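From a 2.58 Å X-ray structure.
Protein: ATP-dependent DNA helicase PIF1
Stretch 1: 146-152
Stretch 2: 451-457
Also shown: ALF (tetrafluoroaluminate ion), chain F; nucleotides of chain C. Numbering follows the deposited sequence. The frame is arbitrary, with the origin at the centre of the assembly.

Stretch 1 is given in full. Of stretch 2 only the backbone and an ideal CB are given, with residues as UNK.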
# COMPACT_ATOMS: atom_id res chain seq x y z
N TYR A 146 14.59 7.70 -0.11
CA TYR A 146 14.57 8.44 1.16
C TYR A 146 13.34 8.11 1.99
O TYR A 146 13.24 8.55 3.14
CB TYR A 146 14.64 9.95 0.92
CG TYR A 146 16.04 10.47 0.70
CD1 TYR A 146 17.06 10.16 1.58
CD2 TYR A 146 16.35 11.26 -0.41
CE1 TYR A 146 18.35 10.63 1.39
CE2 TYR A 146 17.64 11.73 -0.61
CZ TYR A 146 18.63 11.41 0.29
OH TYR A 146 19.92 11.87 0.10
N GLN A 147 12.40 7.35 1.42
CA GLN A 147 11.21 6.89 2.11
C GLN A 147 11.51 5.53 2.75
O GLN A 147 12.68 5.15 2.90
CB GLN A 147 10.02 6.91 1.14
CG GLN A 147 9.73 8.33 0.62
CD GLN A 147 8.38 8.49 -0.06
OE1 GLN A 147 7.45 7.71 0.20
NE2 GLN A 147 8.25 9.49 -0.91
N LEU A 148 10.49 4.84 3.23
CA LEU A 148 10.72 3.71 4.12
C LEU A 148 11.57 2.63 3.46
O LEU A 148 11.34 2.29 2.29
CB LEU A 148 9.38 3.14 4.59
CG LEU A 148 8.76 4.04 5.67
CD1 LEU A 148 7.27 3.78 5.88
CD2 LEU A 148 9.53 3.89 6.97
N PRO A 149 12.57 2.09 4.15
CA PRO A 149 13.39 1.01 3.59
C PRO A 149 12.66 -0.31 3.66
O PRO A 149 11.56 -0.38 4.22
CB PRO A 149 14.62 1.01 4.52
CG PRO A 149 14.06 1.42 5.83
CD PRO A 149 13.03 2.47 5.50
N PRO A 150 13.20 -1.38 3.06
CA PRO A 150 12.58 -2.70 3.21
C PRO A 150 12.47 -3.10 4.68
O PRO A 150 13.36 -2.82 5.48
CB PRO A 150 13.52 -3.63 2.45
CG PRO A 150 14.28 -2.76 1.53
CD PRO A 150 14.41 -1.43 2.21
N VAL A 151 11.39 -3.79 5.01
CA VAL A 151 11.15 -4.19 6.40
C VAL A 151 12.06 -5.35 6.76
O VAL A 151 12.12 -6.36 6.04
CB VAL A 151 9.67 -4.54 6.61
CG1 VAL A 151 9.46 -5.11 8.01
CG2 VAL A 151 8.79 -3.31 6.40
N VAL A 152 12.80 -5.20 7.85
CA VAL A 152 13.67 -6.25 8.37
C VAL A 152 13.12 -6.74 9.71
O VAL A 152 12.20 -6.16 10.28
CB VAL A 152 15.13 -5.78 8.50
CG1 VAL A 152 15.82 -5.77 7.14
CG2 VAL A 152 15.21 -4.40 9.17
N UNK A 451 -1.02 2.88 9.91
CA UNK A 451 0.42 2.87 10.11
C UNK A 451 1.10 3.76 9.08
O UNK A 451 0.63 3.90 7.94
CB UNK A 451 0.97 1.44 10.03
N UNK A 452 2.20 4.38 9.49
CA UNK A 452 2.97 5.20 8.56
C UNK A 452 3.41 4.37 7.37
O UNK A 452 3.43 4.87 6.23
CB UNK A 452 4.18 5.82 9.26
N UNK A 453 3.75 3.10 7.60
CA UNK A 453 4.16 2.22 6.50
C UNK A 453 3.07 2.14 5.44
O UNK A 453 3.34 2.38 4.25
CB UNK A 453 4.49 0.82 7.02
N UNK A 454 1.83 1.89 5.85
CA UNK A 454 0.74 1.75 4.90
C UNK A 454 0.27 3.09 4.36
O UNK A 454 -0.43 3.12 3.35
CB UNK A 454 -0.43 1.02 5.55
N UNK A 455 0.64 4.20 5.00
CA UNK A 455 0.31 5.50 4.42
C UNK A 455 1.20 5.84 3.24
O UNK A 455 0.80 6.67 2.41
CB UNK A 455 0.42 6.60 5.48
N UNK A 456 2.38 5.23 3.13
CA UNK A 456 3.32 5.61 2.08
C UNK A 456 2.68 5.41 0.71
O UNK A 456 2.32 4.29 0.34
CB UNK A 456 4.61 4.80 2.19
N UNK A 457 2.53 6.52 -0.02
CA UNK A 457 1.84 6.56 -1.29
C UNK A 457 0.52 7.32 -1.24
O UNK A 457 0.03 7.73 -2.30
CB UNK A 457 1.59 5.13 -1.78
AL ALF F . 4.67 9.38 -2.60
F1 ALF F . 4.49 7.87 -3.51
F2 ALF F . 4.82 10.91 -1.68
F3 ALF F . 6.33 9.52 -3.23
F4 ALF F . 2.98 9.31 -2.02
P DT C 2 4.93 -3.21 14.57
OP1 DT C 2 4.18 -2.24 15.41
OP2 DT C 2 4.77 -4.67 14.79
O5' DT C 2 4.61 -2.88 13.04
C5' DT C 2 4.54 -1.52 12.61
C4' DT C 2 5.19 -1.34 11.25
O4' DT C 2 6.61 -1.44 11.39
C3' DT C 2 4.77 -2.38 10.21
O3' DT C 2 3.75 -1.83 9.40
C2' DT C 2 6.04 -2.64 9.40
C1' DT C 2 7.18 -2.19 10.33
N1 DT C 2 7.98 -3.32 10.91
C2 DT C 2 9.35 -3.25 10.87
O2 DT C 2 9.96 -2.33 10.36
N3 DT C 2 9.99 -4.32 11.45
C4 DT C 2 9.41 -5.41 12.06
O4 DT C 2 10.07 -6.32 12.55
C5 DT C 2 7.96 -5.41 12.08
C7 DT C 2 7.22 -6.54 12.72
C6 DT C 2 7.33 -4.37 11.51
P DT C 3 2.49 -2.72 8.98
OP1 DT C 3 1.36 -1.80 8.69
OP2 DT C 3 2.32 -3.78 10.01
O5' DT C 3 2.96 -3.43 7.62
C5' DT C 3 3.32 -2.63 6.50
C4' DT C 3 4.09 -3.42 5.46
O4' DT C 3 5.35 -3.86 6.00
C3' DT C 3 3.42 -4.69 4.96
O3' DT C 3 2.57 -4.37 3.87
C2' DT C 3 4.59 -5.55 4.51
C1' DT C 3 5.72 -5.11 5.44
N1 DT C 3 5.99 -6.05 6.56
C2 DT C 3 6.95 -7.02 6.40
O2 DT C 3 7.59 -7.17 5.37
N3 DT C 3 7.14 -7.83 7.50
C4 DT C 3 6.47 -7.75 8.71
O4 DT C 3 6.70 -8.52 9.65
C5 DT C 3 5.48 -6.70 8.81
C7 DT C 3 4.69 -6.52 10.07
C6 DT C 3 5.30 -5.91 7.74

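Position 451 comes just before a short helix that covers positions 452 to 455. Nothing of stretch 1 lies within 5.5 Å of its ideal CB, but the DNA phosphate of DT3 is near. An N-cap residue with a small acceptor side chain, such as Ser, Thr, Asp or Asn, would suit, and the phosphate disfavours a negative charge. The residue is Ser 451. Its OG accepts a capping bond from the backbone N of position 454 at 3.2 Å and donates to OP1 of DT3 at 2.8 Å.

Position 452 points its CB sideways, 5.0 Å from Leu 148 CD1. The visible neighbour is apolar, so Ile, Leu, Val or Met would fit. The residue is Ile 452. Its CG2 packs against Leu 148 CD1 at 4.3 Å, while the end of the side chain leads away.

Position 453 also points sideways, with its CB 4.2 Å from Leu 148 CD1. The sugars of DT2 and DT3 lie nearby, as does Val 151 CG2. Beyond them is the carbonyl of Pro 149, an acceptor too far off for a short side chain to reach directly. A flat side chain would use the space between Leu 148 and the DNA well, and a polar edge would be useful; His, Phe, Tyr, Trp or a long amide are all plausible. The residue is His 453. Leu 148 CD1 sits over one ring face, 3.8 Å from the ring centroid and 10° off the normal, a CH-pi contact. C1' of DT2 covers the opposite face, 3.5 Å from His 453 CE1. Water 1 links the two stretches: it lies 2.4 Å from His 453 NE2 and donates to Pro 149 O at 3.0 Å.

Position 454 points away from stretch 1, on the DNA side. A long or basic side chain would suit. The residue is Lys 454, whose CG passes 3.5 Å from OP1 of DT3.

Position 455 is sideways and out of contact with stretch 1. Small residues would do. The residue is Ser 455, whose OG donates to Ile 452 O at 2.6 Å, back within its own helix.

Position 456 is the first to leave helical angles, and its CB points toward stretch 1. The CB lies 4.5 Å from Gln 147 OE1 and 4.7 Å from Leu 148 CD1. The backbone N of Leu 148 offers a donor further out, so a long side chain with an acceptor, Gln or Glu, would suit. The residue is Gln 456. Its extended chain brings OE1 to 3.1 Å from Leu 148 N, a hydrogen bond, and its CG lies 3.2 Å from Gln 147 OE1.

Position 457 has phi 111° and psi -19°. A CB here would jam against the carbonyl O of the preceding residue, so glycine is called for. The residue is Gly 457, whose CA lies 3.1 Å from F4 of the tetrafluoroaluminate.

Stretch 2, residues 451-457: SIHKSQG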
# COMPACT_ATOMS: atom_id res chain seq x y z
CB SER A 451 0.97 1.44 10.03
OG SER A 451 0.89 0.91 8.71
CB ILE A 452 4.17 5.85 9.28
CG1 ILE A 452 3.67 6.84 10.34
CG2 ILE A 452 5.08 6.55 8.29
CD1 ILE A 452 4.75 7.40 11.23
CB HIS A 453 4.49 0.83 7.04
CG HIS A 453 5.93 0.66 7.42
ND1 HIS A 453 6.45 1.14 8.60
CD2 HIS A 453 6.95 0.05 6.77
CE1 HIS A 453 7.74 0.84 8.66
NE2 HIS A 453 8.06 0.18 7.56
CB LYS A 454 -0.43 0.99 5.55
CG LYS A 454 -0.17 -0.50 5.78
CD LYS A 454 -1.35 -1.22 6.44
CE LYS A 454 -2.66 -0.97 5.70
NZ LYS A 454 -3.86 -1.52 6.40
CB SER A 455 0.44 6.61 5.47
OG SER A 455 1.80 6.83 5.81
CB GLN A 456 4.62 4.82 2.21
CG GLN A 456 5.67 5.26 1.20
CD GLN A 456 7.04 4.67 1.49
OE1 GLN A 456 7.50 4.66 2.62
NE2 GLN A 456 7.70 4.18 0.44
O HOH W 1 10.41 -0.08 6.92
O HOH W 2 5.44 7.79 -0.94
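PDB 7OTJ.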